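Local structure of transcriptional repressor (Vibrio fischeri, 3KV1) at residues Leu16-Asp30 with Ile246-Leu260. The protein is a SorC-family transcriptional regulator, probably a repressor that binds DNA and responds to a sugar-like effector through the domain described here. Residues are numbered along the deposited sequence; the frame is centred on the assembly and turned at random.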
loop_
_atom_site.group_PDB
_atom_site.type_symbol
_atom_site.label_atom_id
_atom_site.label_comp_id
_atom_site.label_asym_id
_atom_site.label_seq_id
_atom_site.Cartn_x
_atom_site.Cartn_y
_atom_site.Cartn_z
ATOM N N LEU A 16 -19.739 -23.728 -22.293
ATOM C CA LEU A 16 -18.598 -23.520 -21.398
ATOM C C LEU A 16 -18.917 -23.882 -19.938
ATOM O O LEU A 16 -18.135 -24.539 -19.257
ATOM C CB LEU A 16 -18.137 -22.063 -21.448
ATOM C CG LEU A 16 -17.361 -21.652 -22.695
ATOM C CD1 LEU A 16 -16.996 -20.183 -22.595
ATOM C CD2 LEU A 16 -16.097 -22.531 -22.834
ATOM N N VAL A 17 -20.073 -23.428 -19.471
ATOM C CA VAL A 17 -20.521 -23.704 -18.125
ATOM C C VAL A 17 -20.604 -25.204 -17.912
ATOM O O VAL A 17 -20.100 -25.725 -16.919
ATOM C CB VAL A 17 -21.879 -23.033 -17.847
ATOM C CG1 VAL A 17 -22.580 -23.667 -16.624
ATOM C CG2 VAL A 17 -21.689 -21.519 -17.660
ATOM N N GLU A 18 -21.194 -25.902 -18.875
ATOM C CA GLU A 18 -21.356 -27.338 -18.758
ATOM C C GLU A 18 -20.011 -28.038 -18.814
ATOM O O GLU A 18 -19.727 -28.918 -18.016
ATOM C CB GLU A 18 -22.261 -27.856 -19.875
ATOM C CG GLU A 18 -23.233 -28.911 -19.411
ATOM C CD GLU A 18 -23.917 -29.621 -20.565
ATOM O OE1 GLU A 18 -23.601 -29.306 -21.739
ATOM O OE2 GLU A 18 -24.766 -30.501 -20.294
ATOM N N LYS A 19 -19.176 -27.633 -19.763
ATOM C CA LYS A 19 -17.921 -28.324 -19.992
ATOM C C LYS A 19 -16.907 -28.128 -18.862
ATOM O O LYS A 19 -16.162 -29.055 -18.539
ATOM C CB LYS A 19 -17.320 -27.882 -21.343
ATOM C CG LYS A 19 -16.243 -28.800 -21.884
ATOM C CD LYS A 19 -16.875 -30.120 -22.310
ATOM C CE LYS A 19 -15.905 -30.988 -23.085
ATOM N NZ LYS A 19 -16.346 -32.414 -23.128
ATOM N N PHE A 20 -16.876 -26.929 -18.270
ATOM C CA PHE A 20 -15.815 -26.585 -17.332
ATOM C C PHE A 20 -16.305 -26.411 -15.898
ATOM O O PHE A 20 -15.568 -25.927 -15.049
ATOM C CB PHE A 20 -15.048 -25.348 -17.823
ATOM C CG PHE A 20 -14.322 -25.576 -19.129
ATOM C CD1 PHE A 20 -13.234 -26.442 -19.187
ATOM C CD2 PHE A 20 -14.750 -24.956 -20.304
ATOM C CE1 PHE A 20 -12.563 -26.669 -20.395
ATOM C CE2 PHE A 20 -14.091 -25.181 -21.520
ATOM C CZ PHE A 20 -12.998 -26.036 -21.564
ATOM N N ASN A 21 -17.541 -26.826 -15.640
ATOM C CA ASN A 21 -18.098 -26.740 -14.302
ATOM C C ASN A 21 -18.035 -25.316 -13.730
ATOM O O ASN A 21 -17.612 -25.111 -12.601
ATOM C CB ASN A 21 -17.336 -27.682 -13.390
ATOM C CG ASN A 21 -18.238 -28.591 -12.644
ATOM O OD1 ASN A 21 -18.668 -28.278 -11.527
ATOM N ND2 ASN A 21 -18.566 -29.729 -13.261
ATOM N N LEU A 22 -18.444 -24.331 -14.520
ATOM C CA LEU A 22 -18.417 -22.957 -14.060
ATOM C C LEU A 22 -19.754 -22.606 -13.463
ATOM O O LEU A 22 -20.771 -23.267 -13.714
ATOM C CB LEU A 22 -18.181 -22.013 -15.235
ATOM C CG LEU A 22 -16.890 -22.323 -16.009
ATOM C CD1 LEU A 22 -16.873 -21.590 -17.374
ATOM C CD2 LEU A 22 -15.733 -21.867 -15.144
ATOM N N LYS A 23 -19.754 -21.531 -12.700
ATOM C CA LYS A 23 -20.986 -20.851 -12.308
ATOM C C LYS A 23 -21.535 -19.996 -13.463
ATOM O O LYS A 23 -22.743 -19.910 -13.654
ATOM C CB LYS A 23 -20.709 -19.928 -11.111
ATOM C CG LYS A 23 -20.559 -20.703 -9.788
ATOM C CD LYS A 23 -20.640 -19.740 -8.544
ATOM C CE LYS A 23 -20.174 -20.375 -7.228
ATOM N NZ LYS A 23 -20.457 -19.384 -6.125
ATOM N N ARG A 24 -20.629 -19.353 -14.197
ATOM C CA ARG A 24 -20.983 -18.420 -15.264
ATOM C C ARG A 24 -19.880 -18.423 -16.305
ATOM O O ARG A 24 -18.730 -18.753 -16.010
ATOM C CB ARG A 24 -21.103 -16.972 -14.736
ATOM C CG ARG A 24 -22.362 -16.622 -13.964
ATOM C CD ARG A 24 -23.624 -16.665 -14.843
ATOM N NE ARG A 24 -23.741 -15.556 -15.790
ATOM C CZ ARG A 24 -24.159 -14.332 -15.471
ATOM N NH1 ARG A 24 -24.483 -14.035 -14.212
ATOM N NH2 ARG A 24 -24.251 -13.397 -16.416
ATOM N N ALA A 25 -20.241 -18.030 -17.521
ATOM C CA ALA A 25 -19.275 -17.673 -18.540
ATOM C C ALA A 25 -19.789 -16.374 -19.143
ATOM O O ALA A 25 -20.990 -16.254 -19.467
ATOM C CB ALA A 25 -19.172 -18.781 -19.588
ATOM N N LEU A 26 -18.919 -15.379 -19.195
ATOM C CA LEU A 26 -19.265 -14.056 -19.718
ATOM C C LEU A 26 -18.465 -13.901 -21.034
ATOM O O LEU A 26 -17.243 -13.738 -21.001
ATOM C CB LEU A 26 -18.827 -12.989 -18.709
ATOM C CG LEU A 26 -19.394 -13.226 -17.282
ATOM C CD1 LEU A 26 -18.892 -12.137 -16.337
ATOM C CD2 LEU A 26 -20.914 -13.178 -17.368
ATOM N N ILE A 27 -19.151 -13.922 -22.177
ATOM C CA ILE A 27 -18.445 -13.950 -23.458
ATOM C C ILE A 27 -18.676 -12.682 -24.267
ATOM O O ILE A 27 -19.818 -12.302 -24.559
ATOM C CB ILE A 27 -18.890 -15.185 -24.283
ATOM C CG1 ILE A 27 -18.556 -16.465 -23.534
ATOM C CG2 ILE A 27 -18.260 -15.183 -25.684
ATOM C CD1 ILE A 27 -17.092 -16.587 -23.170
ATOM N N SER A 28 -17.581 -12.026 -24.635
ATOM C CA SER A 28 -17.651 -10.787 -25.402
ATOM C C SER A 28 -17.354 -11.066 -26.880
ATOM O O SER A 28 -16.576 -11.972 -27.228
ATOM C CB SER A 28 -16.669 -9.744 -24.818
ATOM O OG SER A 28 -15.326 -10.142 -25.025
ATOM N N LEU A 29 -17.981 -10.292 -27.758
ATOM C CA LEU A 29 -17.735 -10.448 -29.187
ATOM C C LEU A 29 -16.277 -10.118 -29.497
ATOM O O LEU A 29 -15.645 -9.311 -28.808
ATOM C CB LEU A 29 -18.659 -9.537 -29.990
ATOM C CG LEU A 29 -20.142 -9.881 -29.801
ATOM C CD1 LEU A 29 -21.006 -8.886 -30.532
ATOM C CD2 LEU A 29 -20.415 -11.309 -30.290
ATOM N N ASP A 30 -15.735 -10.739 -30.541
ATOM C CA ASP A 30 -14.363 -10.455 -30.939
ATOM C C ASP A 30 -14.153 -8.997 -31.340
ATOM O O ASP A 30 -14.972 -8.410 -32.071
ATOM C CB ASP A 30 -13.936 -11.378 -32.103
ATOM C CG ASP A 30 -13.820 -12.842 -31.685
ATOM O OD1 ASP A 30 -13.535 -13.128 -30.491
ATOM O OD2 ASP A 30 -13.999 -13.718 -32.566
ATOM N N ILE A 246 -11.600 -21.952 -11.106
ATOM C CA ILE A 246 -12.339 -20.830 -11.692
ATOM C C ILE A 246 -13.841 -21.021 -11.602
ATOM O O ILE A 246 -14.343 -22.119 -11.909
ATOM C CB ILE A 246 -11.933 -20.627 -13.137
ATOM C CG1 ILE A 246 -10.459 -20.248 -13.185
ATOM C CG2 ILE A 246 -12.768 -19.508 -13.775
ATOM C CD1 ILE A 246 -9.942 -20.147 -14.616
ATOM N N ASP A 247 -14.547 -19.988 -11.143
ATOM C CA ASP A 247 -16.003 -20.055 -11.099
ATOM C C ASP A 247 -16.687 -19.250 -12.204
ATOM O O ASP A 247 -17.745 -19.646 -12.717
ATOM C CB ASP A 247 -16.464 -19.630 -9.731
ATOM C CG ASP A 247 -15.781 -20.445 -8.643
ATOM O OD1 ASP A 247 -16.042 -21.679 -8.620
ATOM O OD2 ASP A 247 -14.954 -19.884 -7.862
ATOM N N VAL A 248 -16.110 -18.102 -12.542
ATOM C CA VAL A 248 -16.678 -17.273 -13.594
ATOM C C VAL A 248 -15.577 -16.972 -14.628
ATOM O O VAL A 248 -14.527 -16.405 -14.276
ATOM C CB VAL A 248 -17.178 -15.955 -13.012
ATOM C CG1 VAL A 248 -17.676 -15.032 -14.119
ATOM C CG2 VAL A 248 -18.285 -16.188 -11.939
ATOM N N LEU A 249 -15.795 -17.369 -15.878
ATOM C CA LEU A 249 -14.776 -17.144 -16.901
ATOM C C LEU A 249 -15.266 -16.021 -17.789
ATOM O O LEU A 249 -16.370 -16.096 -18.314
ATOM C CB LEU A 249 -14.587 -18.401 -17.747
ATOM C CG LEU A 249 -13.628 -18.252 -18.928
ATOM C CD1 LEU A 249 -12.207 -18.067 -18.372
ATOM C CD2 LEU A 249 -13.716 -19.483 -19.856
ATOM N N ALA A 250 -14.469 -14.972 -17.948
ATOM C CA ALA A 250 -14.853 -13.886 -18.831
ATOM C C ALA A 250 -13.805 -13.841 -19.976
ATOM O O ALA A 250 -12.626 -13.715 -19.728
ATOM C CB ALA A 250 -14.897 -12.527 -18.026
ATOM N N THR A 251 -14.256 -13.883 -21.215
ATOM C CA THR A 251 -13.315 -14.017 -22.318
ATOM C C THR A 251 -14.045 -13.712 -23.627
ATOM O O THR A 251 -15.192 -13.269 -23.616
ATOM C CB THR A 251 -12.624 -15.441 -22.331
ATOM O OG1 THR A 251 -11.511 -15.456 -23.240
ATOM C CG2 THR A 251 -13.621 -16.560 -22.749
ATOM N N SER A 252 -13.368 -13.908 -24.753
ATOM C CA SER A 252 -13.911 -13.532 -26.067
ATOM C C SER A 252 -14.580 -14.742 -26.762
ATOM O O SER A 252 -14.348 -15.879 -26.359
ATOM C CB SER A 252 -12.780 -13.071 -26.989
ATOM O OG SER A 252 -11.943 -14.174 -27.339
ATOM N N VAL A 253 -15.358 -14.495 -27.820
ATOM C CA VAL A 253 -15.937 -15.582 -28.598
ATOM C C VAL A 253 -14.842 -16.532 -29.112
ATOM O O VAL A 253 -14.941 -17.759 -28.980
ATOM C CB VAL A 253 -16.774 -15.051 -29.803
ATOM C CG1 VAL A 253 -17.104 -16.180 -30.794
ATOM C CG2 VAL A 253 -18.076 -14.388 -29.299
ATOM N N SER A 254 -13.798 -15.980 -29.718
ATOM C CA SER A 254 -12.725 -16.858 -30.243
ATOM C C SER A 254 -12.054 -17.708 -29.162
ATOM O O SER A 254 -11.731 -18.895 -29.419
ATOM C CB SER A 254 -11.665 -16.063 -31.007
ATOM O OG SER A 254 -12.152 -15.759 -32.281
ATOM N N CYS A 255 -11.796 -17.128 -27.982
ATOM C CA CYS A 255 -11.241 -17.943 -26.886
ATOM C C CYS A 255 -12.202 -19.065 -26.517
ATOM O O CYS A 255 -11.779 -20.208 -26.294
ATOM C CB CYS A 255 -10.932 -17.142 -25.621
ATOM S SG CYS A 255 -9.518 -16.039 -25.788
ATOM N N ALA A 256 -13.491 -18.740 -26.435
ATOM C CA ALA A 256 -14.490 -19.743 -26.069
ATOM C C ALA A 256 -14.493 -20.893 -27.075
ATOM O O ALA A 256 -14.531 -22.066 -26.690
ATOM C CB ALA A 256 -15.880 -19.122 -25.984
HETATM N N MSE A 257 -14.476 -20.551 -28.366
HETATM C CA MSE A 257 -14.433 -21.557 -29.450
HETATM C C MSE A 257 -13.188 -22.411 -29.314
HETATM O O MSE A 257 -13.245 -23.638 -29.445
HETATM C CB MSE A 257 -14.444 -20.858 -30.801
HETATM C CG MSE A 257 -15.735 -20.175 -31.065
HETATM SE SE MSE A 257 -15.637 -19.276 -32.788
HETATM C CE MSE A 257 -17.558 -19.114 -33.102
ATOM N N ALA A 258 -12.054 -21.771 -29.013
ATOM C CA ALA A 258 -10.779 -22.491 -28.854
ATOM C C ALA A 258 -10.833 -23.514 -27.712
ATOM O O ALA A 258 -10.347 -24.650 -27.874
ATOM C CB ALA A 258 -9.617 -21.505 -28.606
ATOM N N LEU A 259 -11.411 -23.095 -26.584
ATOM C CA LEU A 259 -11.526 -23.922 -25.369
ATOM C C LEU A 259 -12.409 -25.134 -25.628
ATOM O O LEU A 259 -12.078 -26.248 -25.203
ATOM C CB LEU A 259 -12.121 -23.115 -24.230
ATOM C CG LEU A 259 -11.193 -21.979 -23.759
ATOM C CD1 LEU A 259 -11.937 -21.099 -22.788
ATOM C CD2 LEU A 259 -9.909 -22.540 -23.163
ATOM N N LEU A 260 -13.535 -24.913 -26.319
ATOM C CA LEU A 260 -14.461 -26.007 -26.616
ATOM C C LEU A 260 -13.836 -26.993 -27.589
ATOM O O LEU A 260 -14.037 -28.207 -27.477
ATOM C CB LEU A 260 -15.801 -25.486 -27.144
ATOM C CG LEU A 260 -16.574 -24.686 -26.088
ATOM C CD1 LEU A 260 -17.788 -24.016 -26.736
ATOM C CD2 LEU A 260 -16.984 -25.599 -24.932
HETATM O O HOH W 1 -13.996 -24.761 -13.078
HETATM O O HOH W 2 -17.760 -23.310 -10.193
HETATM O O HOH W 3 -15.388 -24.336 -11.123
#
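Ile27 lays its CD1 alongside the CG2 of Thr251, 3.5 Å away, the two side chains pointing the same way from neighbouring strands. With chi1 at -61°, CG2 lies anti to the backbone N, and this branch crosses Val253 at about a right angle, CG2 to CG2, while CD1 also reaches Ala256 CB. Beside it Leu16 splits its tip: CD1 rests 3.7 Å from Ala256 CB, and CD2 meets Leu260 CD2. Farther along helix 16-20, Phe20 turns its ring edge to Leu259, with Leu259 O near the ring plane. Strands 24-28 and 248-252 are joined by backbone bonds that run from Arg24 O with Leu249 N to Ser28 O with Val253 N; the straightest, Leu26 N to Leu249 O (2.8 Å), has an N-H...O angle of 171°. At one end Asp247 O accepts from both Lys23 N and Arg24 N, and bridging waters connect Phe20 O and Asn21 O to Ile246 O. At the other, the Asp30 carboxylate spans the start of helix 253-260: the syn lone pair of OD1 takes Ser254 N at 3.0 Å, and OD2 takes Ser254 OG (2.8 Å) from above the carboxylate plane. Ser252 OG, the N-cap, accepts from Cys255 N, so Asp30 and Ser252 each take an amide of the first turn, and the positive end of the helix dipole would probably favour the anionic carboxylate. Helix 34-52 packs on the face bearing Ser28, Val248 and Ala250. Parallel strands with helices on both faces are characteristic of a Rossmann-like alpha/beta domain, here at the strand 24-28 edge of the sheet.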